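Local atomic coordinates of hypothetical conserved protein (Geobacillus kaustophilus, PDB entry 2QYH), a protein that is of unknown function but may be a magnesium-dependent phosphatase of the haloacid dehalogenase-like type. Residues D[121-125]-D[126-130]; D[243-246]-D[247-250]. All coordinates share one frame; numbering follows the deposited sequence.

Overall arrangement
Contact 1 and contact 2 are both helix ends, and they lie in different parts of the fold. Residues 121-130 come first along the chain and close helix 117-124, which packs by the five-stranded antiparallel sheet. That sheet is consistent with the cap domain of Cof-type phosphatases. Residues 243-250 come later and start helix 246-253, after strand 237-238 at the margin of the mixed core sheet. The centres of the two contacts are 31 Å apart, and their nearest atoms are about 18 Å apart, without touching. Contact 1 also meets the second subunit. Contact 2 touches no other protein chain, but I247 packs beside the loop carrying a likely DxDx(T/V) motif.

Contact 1. Residues D[121-125]-D[126-130]; sequences VSMAS and LKFAH
K127 and F128 turn back onto the last turn of helix 117-124 and end it with a Schellman motif. K127 has positive phi (69°) and leaves the helical path. Three backbone hydrogen bonds hold the turn. K127 N donates to A124 O at 2.8 Å, and F128 N donates to M123 O at 2.8 Å. M123 O takes a second bond, from L126 N at 3.0 Å. The two donors approach this oxygen from opposite faces of its carbonyl plane.

The apolar contact is made by M123, a selenomethionine. Its chain bends at chi2 (-70°) and again at the selenium, which brings CE against L126 and F128. CE lies 3.5 Å from L126 CD2 and 3.8 Å from F128 CB. M123 with F128 is the hydrophobic pair that often accompanies a Schellman motif. K127 CD lies 3.6 Å from A124 O.

The turn stands between strand 165-171 and the second subunit. S122 and L126 pack on W170 of that strand. K127 NZ makes a hydrogen bond to L21 O of the second subunit, and K127 O makes one to Q56 NE2 of the second subunit.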
loop_
_atom_site.group_PDB
_atom_site.type_symbol
_atom_site.label_atom_id
_atom_site.label_comp_id
_atom_site.label_asym_id
_atom_site.label_seq_id
_atom_site.Cartn_x
_atom_site.Cartn_y
_atom_site.Cartn_z
ATOM N N VAL D 121 -5.974 12.378 -15.420
ATOM C CA VAL D 121 -4.614 12.258 -15.934
ATOM C C VAL D 121 -3.482 12.421 -14.927
ATOM O O VAL D 121 -2.627 11.531 -14.787
ATOM C CB VAL D 121 -4.390 13.260 -17.082
ATOM C CG1 VAL D 121 -2.920 13.383 -17.407
ATOM C CG2 VAL D 121 -5.158 12.801 -18.303
ATOM N N SER D 122 -3.456 13.558 -14.241
ATOM C CA SER D 122 -2.403 13.823 -13.270
ATOM C C SER D 122 -2.416 12.810 -12.131
ATOM O O SER D 122 -1.368 12.451 -11.598
ATOM C CB SER D 122 -2.555 15.229 -12.698
ATOM O OG SER D 122 -3.714 15.310 -11.888
HETATM N N MSE D 123 -3.606 12.351 -11.758
HETATM C CA MSE D 123 -3.746 11.382 -10.674
HETATM C C MSE D 123 -3.466 9.933 -11.085
HETATM O O MSE D 123 -3.023 9.120 -10.271
HETATM C CB MSE D 123 -5.145 11.468 -10.069
HETATM C CG MSE D 123 -5.481 12.811 -9.456
HETATM SE SE MSE D 123 -4.531 13.239 -7.815
HETATM C CE MSE D 123 -3.751 11.533 -7.389
ATOM N N ALA D 124 -3.741 9.604 -12.339
ATOM C CA ALA D 124 -3.497 8.257 -12.810
ATOM C C ALA D 124 -1.989 8.055 -12.805
ATOM O O ALA D 124 -1.494 6.939 -12.623
ATOM C CB ALA D 124 -4.053 8.089 -14.207
ATOM N N SER D 125 -1.259 9.150 -12.998
ATOM C CA SER D 125 0.192 9.078 -13.014
ATOM C C SER D 125 0.739 8.763 -11.623
ATOM O O SER D 125 1.859 8.266 -11.486
ATOM C CB SER D 125 0.790 10.386 -13.544
ATOM O OG SER D 125 0.545 11.468 -12.671
ATOM N N LEU D 126 -0.051 9.061 -10.596
ATOM C CA LEU D 126 0.324 8.777 -9.213
ATOM C C LEU D 126 -0.236 7.391 -8.898
ATOM O O LEU D 126 -0.100 6.882 -7.779
ATOM C CB LEU D 126 -0.302 9.813 -8.281
ATOM C CG LEU D 126 0.558 10.964 -7.750
ATOM C CD1 LEU D 126 1.616 11.358 -8.757
ATOM C CD2 LEU D 126 -0.347 12.138 -7.414
ATOM N N LYS D 127 -0.861 6.800 -9.919
ATOM C CA LYS D 127 -1.488 5.484 -9.860
ATOM C C LYS D 127 -2.732 5.486 -8.987
ATOM O O LYS D 127 -3.031 4.508 -8.301
ATOM C CB LYS D 127 -0.497 4.418 -9.377
ATOM C CG LYS D 127 0.647 4.162 -10.346
ATOM C CD LYS D 127 0.123 3.896 -11.756
ATOM C CE LYS D 127 1.251 3.639 -12.741
ATOM N NZ LYS D 127 2.011 2.400 -12.406
ATOM N N PHE D 128 -3.456 6.598 -9.029
ATOM C CA PHE D 128 -4.690 6.742 -8.273
ATOM C C PHE D 128 -5.903 7.008 -9.145
ATOM O O PHE D 128 -5.806 7.607 -10.225
ATOM C CB PHE D 128 -4.555 7.855 -7.236
ATOM C CG PHE D 128 -3.973 7.400 -5.945
ATOM C CD1 PHE D 128 -2.600 7.407 -5.747
ATOM C CD2 PHE D 128 -4.806 6.949 -4.925
ATOM C CE1 PHE D 128 -2.054 6.971 -4.547
ATOM C CE2 PHE D 128 -4.273 6.507 -3.720
ATOM C CZ PHE D 128 -2.893 6.518 -3.531
ATOM N N ALA D 129 -7.048 6.544 -8.677
ATOM C CA ALA D 129 -8.282 6.751 -9.393
ATOM C C ALA D 129 -8.784 8.147 -9.030
ATOM O O ALA D 129 -8.296 8.756 -8.071
ATOM C CB ALA D 129 -9.290 5.680 -8.968
ATOM N N HIS D 130 -9.720 8.667 -9.811
ATOM C CA HIS D 130 -10.260 9.989 -9.539
ATOM C C HIS D 130 -10.846 9.990 -8.119
ATOM O O HIS D 130 -11.655 9.128 -7.754
ATOM C CB HIS D 130 -11.305 10.350 -10.608
ATOM C CG HIS D 130 -11.683 11.800 -10.634
ATOM N ND1 HIS D 130 -12.346 12.410 -9.591
ATOM C CD2 HIS D 130 -11.531 12.747 -11.590
ATOM C CE1 HIS D 130 -12.590 13.671 -9.906
ATOM N NE2 HIS D 130 -12.105 13.899 -11.115
#

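Contact 2. Residues D[243-246]-D[247-250]; sequences DKEG and IWYG
W248, on the first turn of helix 246-253, stands beside E245, which immediately precedes the helix, and the two side chains point the same way. The tryptophan can be followed outward from the backbone. CB is 3.8 Å from E245 O, the carbonyl oxygen at the start of the helix. CG is anti to the backbone N (chi1 170°), which sends the indole out alongside the glutamate chain. CD1 is the ring atom nearest the carboxylate, 4.1 Å from E245 OE1. NE1 is 4.8 Å from the same OE1, too far for a hydrogen bond. The carboxylate and ring planes are 64° apart, and the approach is oblique. The side chain also packs on S24, E27 and R31 of helix 23-34, and on I257 near the C-terminus.

E245 occupies the N-cap position, but its carboxylate makes no hydrogen bond to the first-turn amides. Helix 246-253 follows strand 237-238 of the Rossmann-like core found in haloacid dehalogenase-like hydrolases. A negative charge here may still be mildly favoured by the helix dipole. A bound glycerol, probably from the crystallisation liquor, lies about 4 Å from the E245 side chain.

Two backbone bonds set the first turn. Y249 N donates to E245 O at 2.8 Å, nearly straight at 168°. G250 N donates to G246 O at 2.9 Å, and this oxygen also accepts from T239 OG1. The Y249 ring makes a cation-pi contact with K240. The I247 side chain starts away from 243-246 and packs on L14 and on T13, which belongs to a likely DxDx(T/V) motif.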
loop_
_atom_site.group_PDB
_atom_site.type_symbol
_atom_site.label_atom_id
_atom_site.label_comp_id
_atom_site.label_asym_id
_atom_site.label_seq_id
_atom_site.Cartn_x
_atom_site.Cartn_y
_atom_site.Cartn_z
ATOM N N ASP D 243 19.903 -0.118 -6.088
ATOM C CA ASP D 243 19.874 -1.538 -6.408
ATOM C C ASP D 243 21.210 -2.236 -6.156
ATOM O O ASP D 243 21.416 -3.367 -6.585
ATOM C CB ASP D 243 19.431 -1.738 -7.859
ATOM C CG ASP D 243 20.396 -1.139 -8.850
ATOM O OD1 ASP D 243 20.822 0.017 -8.656
ATOM O OD2 ASP D 243 20.720 -1.824 -9.837
ATOM N N LYS D 244 22.110 -1.563 -5.448
ATOM C CA LYS D 244 23.416 -2.133 -5.129
ATOM C C LYS D 244 23.626 -2.116 -3.627
ATOM O O LYS D 244 24.736 -1.884 -3.149
ATOM C CB LYS D 244 24.531 -1.336 -5.808
ATOM C CG LYS D 244 24.508 -1.412 -7.318
ATOM C CD LYS D 244 24.710 -2.837 -7.783
ATOM C CE LYS D 244 24.595 -2.944 -9.289
ATOM N NZ LYS D 244 24.841 -4.338 -9.744
ATOM N N GLU D 245 22.547 -2.363 -2.888
ATOM C CA GLU D 245 22.583 -2.371 -1.433
ATOM C C GLU D 245 23.014 -1.000 -0.918
ATOM O O GLU D 245 23.681 -0.890 0.115
ATOM C CB GLU D 245 23.545 -3.447 -0.932
ATOM C CG GLU D 245 23.322 -4.813 -1.557
ATOM C CD GLU D 245 23.885 -5.929 -0.700
ATOM O OE1 GLU D 245 24.929 -5.703 -0.049
ATOM O OE2 GLU D 245 23.292 -7.031 -0.676
ATOM N N GLY D 246 22.619 0.040 -1.648
ATOM C CA GLY D 246 22.970 1.399 -1.273
ATOM C C GLY D 246 22.722 1.751 0.183
ATOM O O GLY D 246 23.614 2.252 0.875
ATOM N N ILE D 247 21.509 1.489 0.660
ATOM C CA ILE D 247 21.175 1.801 2.038
ATOM C C ILE D 247 21.948 0.975 3.058
ATOM O O ILE D 247 22.478 1.523 4.020
ATOM C CB ILE D 247 19.676 1.663 2.264
ATOM C CG1 ILE D 247 18.985 2.835 1.567
ATOM C CG2 ILE D 247 19.363 1.636 3.759
ATOM C CD1 ILE D 247 17.509 2.846 1.693
ATOM N N TRP D 248 22.023 -0.335 2.844
ATOM C CA TRP D 248 22.753 -1.207 3.753
ATOM C C TRP D 248 24.222 -0.799 3.827
ATOM O O TRP D 248 24.786 -0.640 4.912
ATOM C CB TRP D 248 22.648 -2.662 3.284
ATOM C CG TRP D 248 23.566 -3.590 4.013
ATOM C CD1 TRP D 248 24.836 -3.941 3.649
ATOM C CD2 TRP D 248 23.312 -4.252 5.257
ATOM N NE1 TRP D 248 25.388 -4.778 4.588
ATOM C CE2 TRP D 248 24.472 -4.985 5.588
ATOM C CE3 TRP D 248 22.215 -4.292 6.126
ATOM C CZ2 TRP D 248 24.571 -5.753 6.752
ATOM C CZ3 TRP D 248 22.312 -5.056 7.286
ATOM C CH2 TRP D 248 23.484 -5.777 7.587
ATOM N N TYR D 249 24.832 -0.630 2.659
ATOM C CA TYR D 249 26.231 -0.247 2.572
ATOM C C TYR D 249 26.476 1.079 3.280
ATOM O O TYR D 249 27.401 1.206 4.087
ATOM C CB TYR D 249 26.655 -0.139 1.106
ATOM C CG TYR D 249 28.098 0.259 0.925
ATOM C CD1 TYR D 249 28.450 1.571 0.601
ATOM C CD2 TYR D 249 29.119 -0.670 1.118
ATOM C CE1 TYR D 249 29.787 1.946 0.473
ATOM C CE2 TYR D 249 30.455 -0.308 0.992
ATOM C CZ TYR D 249 30.785 0.998 0.671
ATOM O OH TYR D 249 32.107 1.342 0.548
ATOM N N GLY D 250 25.641 2.064 2.971
ATOM C CA GLY D 250 25.789 3.370 3.584
ATOM C C GLY D 250 25.727 3.302 5.095
ATOM O O GLY D 250 26.598 3.831 5.784
#